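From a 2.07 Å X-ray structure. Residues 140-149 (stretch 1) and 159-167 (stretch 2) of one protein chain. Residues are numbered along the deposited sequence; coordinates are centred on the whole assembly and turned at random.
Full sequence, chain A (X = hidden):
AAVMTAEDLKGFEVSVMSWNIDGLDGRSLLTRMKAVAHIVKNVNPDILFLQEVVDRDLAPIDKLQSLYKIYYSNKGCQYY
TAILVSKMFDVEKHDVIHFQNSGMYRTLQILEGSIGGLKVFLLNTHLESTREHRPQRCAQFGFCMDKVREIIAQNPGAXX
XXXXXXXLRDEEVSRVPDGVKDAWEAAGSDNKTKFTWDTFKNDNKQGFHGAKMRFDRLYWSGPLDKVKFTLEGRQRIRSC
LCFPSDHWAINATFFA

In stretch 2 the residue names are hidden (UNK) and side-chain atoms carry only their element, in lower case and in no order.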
# COMPACT_ATOMS: atom_id res chain seq x y z
N GLN A 140 -11.33 11.03 -5.07
CA GLN A 140 -10.04 10.90 -4.40
C GLN A 140 -9.00 10.33 -5.37
O GLN A 140 -7.88 10.84 -5.43
CB GLN A 140 -10.18 10.03 -3.15
CG GLN A 140 -11.00 10.71 -2.05
CD GLN A 140 -11.43 9.74 -0.96
OE1 GLN A 140 -11.11 8.54 -1.00
NE2 GLN A 140 -12.17 10.25 0.03
N PHE A 141 -9.35 9.28 -6.10
CA PHE A 141 -8.43 8.68 -7.05
C PHE A 141 -7.95 9.72 -8.08
O PHE A 141 -6.76 9.82 -8.37
CB PHE A 141 -9.07 7.47 -7.74
CG PHE A 141 -8.12 6.72 -8.64
CD1 PHE A 141 -7.33 5.70 -8.14
CD2 PHE A 141 -8.01 7.05 -9.99
CE1 PHE A 141 -6.44 5.01 -8.96
CE2 PHE A 141 -7.13 6.37 -10.82
CZ PHE A 141 -6.35 5.34 -10.31
N GLY A 142 -8.90 10.48 -8.63
CA GLY A 142 -8.58 11.53 -9.59
C GLY A 142 -7.63 12.54 -8.98
O GLY A 142 -6.62 12.91 -9.58
N PHE A 143 -7.94 12.95 -7.76
CA PHE A 143 -7.10 13.88 -7.03
C PHE A 143 -5.70 13.30 -6.86
O PHE A 143 -4.70 14.00 -7.08
CB PHE A 143 -7.73 14.19 -5.67
CG PHE A 143 -6.88 15.04 -4.77
CD1 PHE A 143 -6.97 16.43 -4.82
CD2 PHE A 143 -6.00 14.45 -3.87
CE1 PHE A 143 -6.17 17.23 -3.99
CE2 PHE A 143 -5.21 15.24 -3.03
CZ PHE A 143 -5.29 16.62 -3.09
N CYS A 144 -5.62 12.03 -6.49
CA CYS A 144 -4.31 11.42 -6.31
C CYS A 144 -3.52 11.42 -7.62
O CYS A 144 -2.33 11.73 -7.64
CB CYS A 144 -4.43 10.00 -5.76
SG CYS A 144 -5.00 9.95 -4.04
N MET A 145 -4.19 11.09 -8.72
CA MET A 145 -3.51 11.05 -10.01
C MET A 145 -3.03 12.44 -10.45
O MET A 145 -1.95 12.59 -11.02
CB MET A 145 -4.39 10.38 -11.08
CG MET A 145 -4.40 8.83 -11.01
SD MET A 145 -2.72 8.12 -11.05
CE MET A 145 -3.04 6.37 -10.87
N ASP A 146 -3.82 13.47 -10.15
CA ASP A 146 -3.40 14.82 -10.45
C ASP A 146 -2.14 15.17 -9.68
O ASP A 146 -1.23 15.83 -10.21
CB ASP A 146 -4.52 15.82 -10.13
CG ASP A 146 -5.68 15.73 -11.11
OD1 ASP A 146 -5.50 15.21 -12.22
OD2 ASP A 146 -6.78 16.21 -10.77
N LYS A 147 -2.09 14.74 -8.43
CA LYS A 147 -0.93 14.99 -7.59
C LYS A 147 0.30 14.27 -8.14
O LYS A 147 1.39 14.85 -8.19
CB LYS A 147 -1.23 14.55 -6.16
CG LYS A 147 -0.11 14.82 -5.16
CD LYS A 147 0.25 16.30 -5.12
CE LYS A 147 1.18 16.62 -3.96
NZ LYS A 147 2.43 15.80 -3.96
N VAL A 148 0.12 13.02 -8.55
CA VAL A 148 1.18 12.25 -9.20
C VAL A 148 1.64 12.93 -10.49
O VAL A 148 2.84 13.06 -10.73
CB VAL A 148 0.73 10.79 -9.50
CG1 VAL A 148 1.69 10.08 -10.45
CG2 VAL A 148 0.60 10.01 -8.19
N ARG A 149 0.69 13.37 -11.31
CA ARG A 149 1.02 14.05 -12.57
C ARG A 149 1.91 15.26 -12.27
O ARG A 149 2.94 15.46 -12.91
CB ARG A 149 -0.26 14.48 -13.29
CG ARG A 149 -0.11 14.76 -14.79
CD ARG A 149 -1.48 15.01 -15.43
NE ARG A 149 -2.43 13.93 -15.16
CZ ARG A 149 -3.47 14.05 -14.34
NH1 ARG A 149 -4.29 13.02 -14.12
NH2 ARG A 149 -3.70 15.21 -13.73
N UNK A 159 11.65 8.60 -9.22
CA UNK A 159 10.79 7.42 -9.06
C UNK A 159 9.59 7.84 -8.24
O UNK A 159 9.73 8.44 -7.17
c UNK A 159 12.72 4.12 -8.13
c UNK A 159 11.10 4.54 -9.99
c UNK A 159 11.53 6.31 -8.31
c UNK A 159 12.15 5.16 -9.09
N UNK A 160 8.39 7.57 -8.76
CA UNK A 160 7.17 7.88 -8.02
C UNK A 160 6.35 6.60 -7.83
O UNK A 160 6.02 5.91 -8.81
c UNK A 160 6.32 8.95 -8.76
c UNK A 160 7.14 10.23 -8.99
c UNK A 160 5.07 9.27 -7.97
N UNK A 161 6.03 6.27 -6.58
CA UNK A 161 5.16 5.13 -6.28
C UNK A 161 3.87 5.60 -5.63
O UNK A 161 3.88 6.24 -4.56
c UNK A 161 5.87 4.11 -5.35
c UNK A 161 8.09 2.05 -7.64
c UNK A 161 9.36 2.35 -7.15
c UNK A 161 8.37 3.79 -5.50
c UNK A 161 7.09 3.49 -5.97
c UNK A 161 6.97 2.62 -7.04
c UNK A 161 9.51 3.23 -6.08
N UNK A 162 2.75 5.28 -6.26
CA UNK A 162 1.45 5.60 -5.68
C UNK A 162 0.56 4.37 -5.54
O UNK A 162 0.41 3.61 -6.50
c UNK A 162 0.72 6.64 -6.52
c UNK A 162 -2.54 7.30 -4.70
c UNK A 162 -1.67 6.17 -7.07
c UNK A 162 -3.03 6.20 -6.78
c UNK A 162 -3.46 6.77 -5.58
c UNK A 162 -0.74 6.71 -6.20
c UNK A 162 -1.18 7.26 -5.00
N UNK A 163 -0.03 4.19 -4.36
CA UNK A 163 -0.97 3.09 -4.17
C UNK A 163 -1.45 2.92 -2.74
O UNK A 163 -1.47 3.88 -1.94
N UNK A 164 -1.84 1.70 -2.42
CA UNK A 164 -2.40 1.36 -1.13
C UNK A 164 -3.67 0.56 -1.35
O UNK A 164 -3.82 -0.14 -2.36
N UNK A 165 -4.59 0.69 -0.40
CA UNK A 165 -5.90 0.09 -0.55
C UNK A 165 -6.78 1.10 -1.23
O UNK A 165 -7.25 2.04 -0.59
c UNK A 165 -6.48 -0.29 0.80
o UNK A 165 -8.38 -1.43 1.71
c UNK A 165 -7.84 -0.97 0.68
o UNK A 165 -8.39 -1.03 -0.45
N UNK A 166 -6.96 0.96 -2.55
CA UNK A 166 -7.73 1.95 -3.30
C UNK A 166 -9.24 1.61 -3.39
O UNK A 166 -10.03 2.41 -3.89
c UNK A 166 -5.16 2.75 -6.17
c UNK A 166 -5.62 2.39 -4.76
c UNK A 166 -5.23 3.49 -3.77
c UNK A 166 -7.14 2.16 -4.70
N UNK A 167 -9.62 0.42 -2.91
CA UNK A 167 -11.03 0.05 -2.87
C UNK A 167 -11.74 0.16 -4.21
O UNK A 167 -12.95 0.42 -4.26
c UNK A 167 -11.74 0.22 -0.45
n UNK A 167 -11.42 1.01 0.58
o UNK A 167 -11.97 -0.98 -0.32
c UNK A 167 -11.78 0.87 -1.82

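Position 159 carries four carbons, forked at the second, and none comes near the helix of stretch 1. An aliphatic chain that forks there is leucine, Leu159, buried but taking no part in this contact.

At position 160 one carbon carries two more, a fork directly on CB. CA-to-CB points toward the helix, and one of the two methyls meets CG1 of Val148. This is valine, and the approach is Val148 CG1 to Val160 CG1, 4.3 Å.

Position 161 has one carbon followed by a ring of six, all carbon, with no hydroxyl: phenylalanine. In the alternation of a strand its CA-to-CB bond points away from the helix, and Phe161, also buried, makes no contact with the helix.

Position 162 shows the same seven carbons, but here CA-to-CB points toward the helix, and the side chain meets Phe141, Cys144, Met145 and Val148. It is again phenylalanine. Phe162 CZ comes to 3.4 Å from Cys144 CB, Phe162 CD2 to 4.0 Å from Met145 CE, and Phe162 CB to 3.8 Å from Val148 CG2. Phe141 CE1 lies at the edge of the Phe162 ring, 4.2 Å from Phe162 CE2.

Position 163 has no side-chain atoms and is glycine, Gly163. Position 164 is equally bare, hence Gly164; with phi 131° and psi -151°, a CB would be jammed against the carbonyl O of Gly163, so the backbone itself calls for glycine where the chain turns its corner.

Position 165 has two carbons, the second carrying two oxygens: a carboxylate bonded directly to CB, which is aspartate, Asp165. It does not reach the helix.

Position 166 has four carbons forked at the second, and one tip reaches the ring of Phe141. It is leucine, with Leu166 CD1 3.8 Å from Phe141 CE1, at the edge of that ring.

Position 167 has two carbons, the second bearing one oxygen and one nitrogen: Asn167. Its backbone N makes a weak hydrogen bond to Asp165 OD1 at 3.1 Å, within stretch 2.

The contact is apolar packing without a hydrogen bond across it. Helix and strand run nearly antiparallel, at 175°, their axes 10.0 Å apart at closest approach. Phe162 gives up the largest area, 97 Å², and bridges that gap among four helix residues. Cys144 and Val148, one turn apart, point toward the strand, while Phe141 and Met145 start sideways and bring their ends nearer. Val160 and Leu166 extend the packing along the chain.

Stretch 2, residues 159-167: LVFFGGDLN
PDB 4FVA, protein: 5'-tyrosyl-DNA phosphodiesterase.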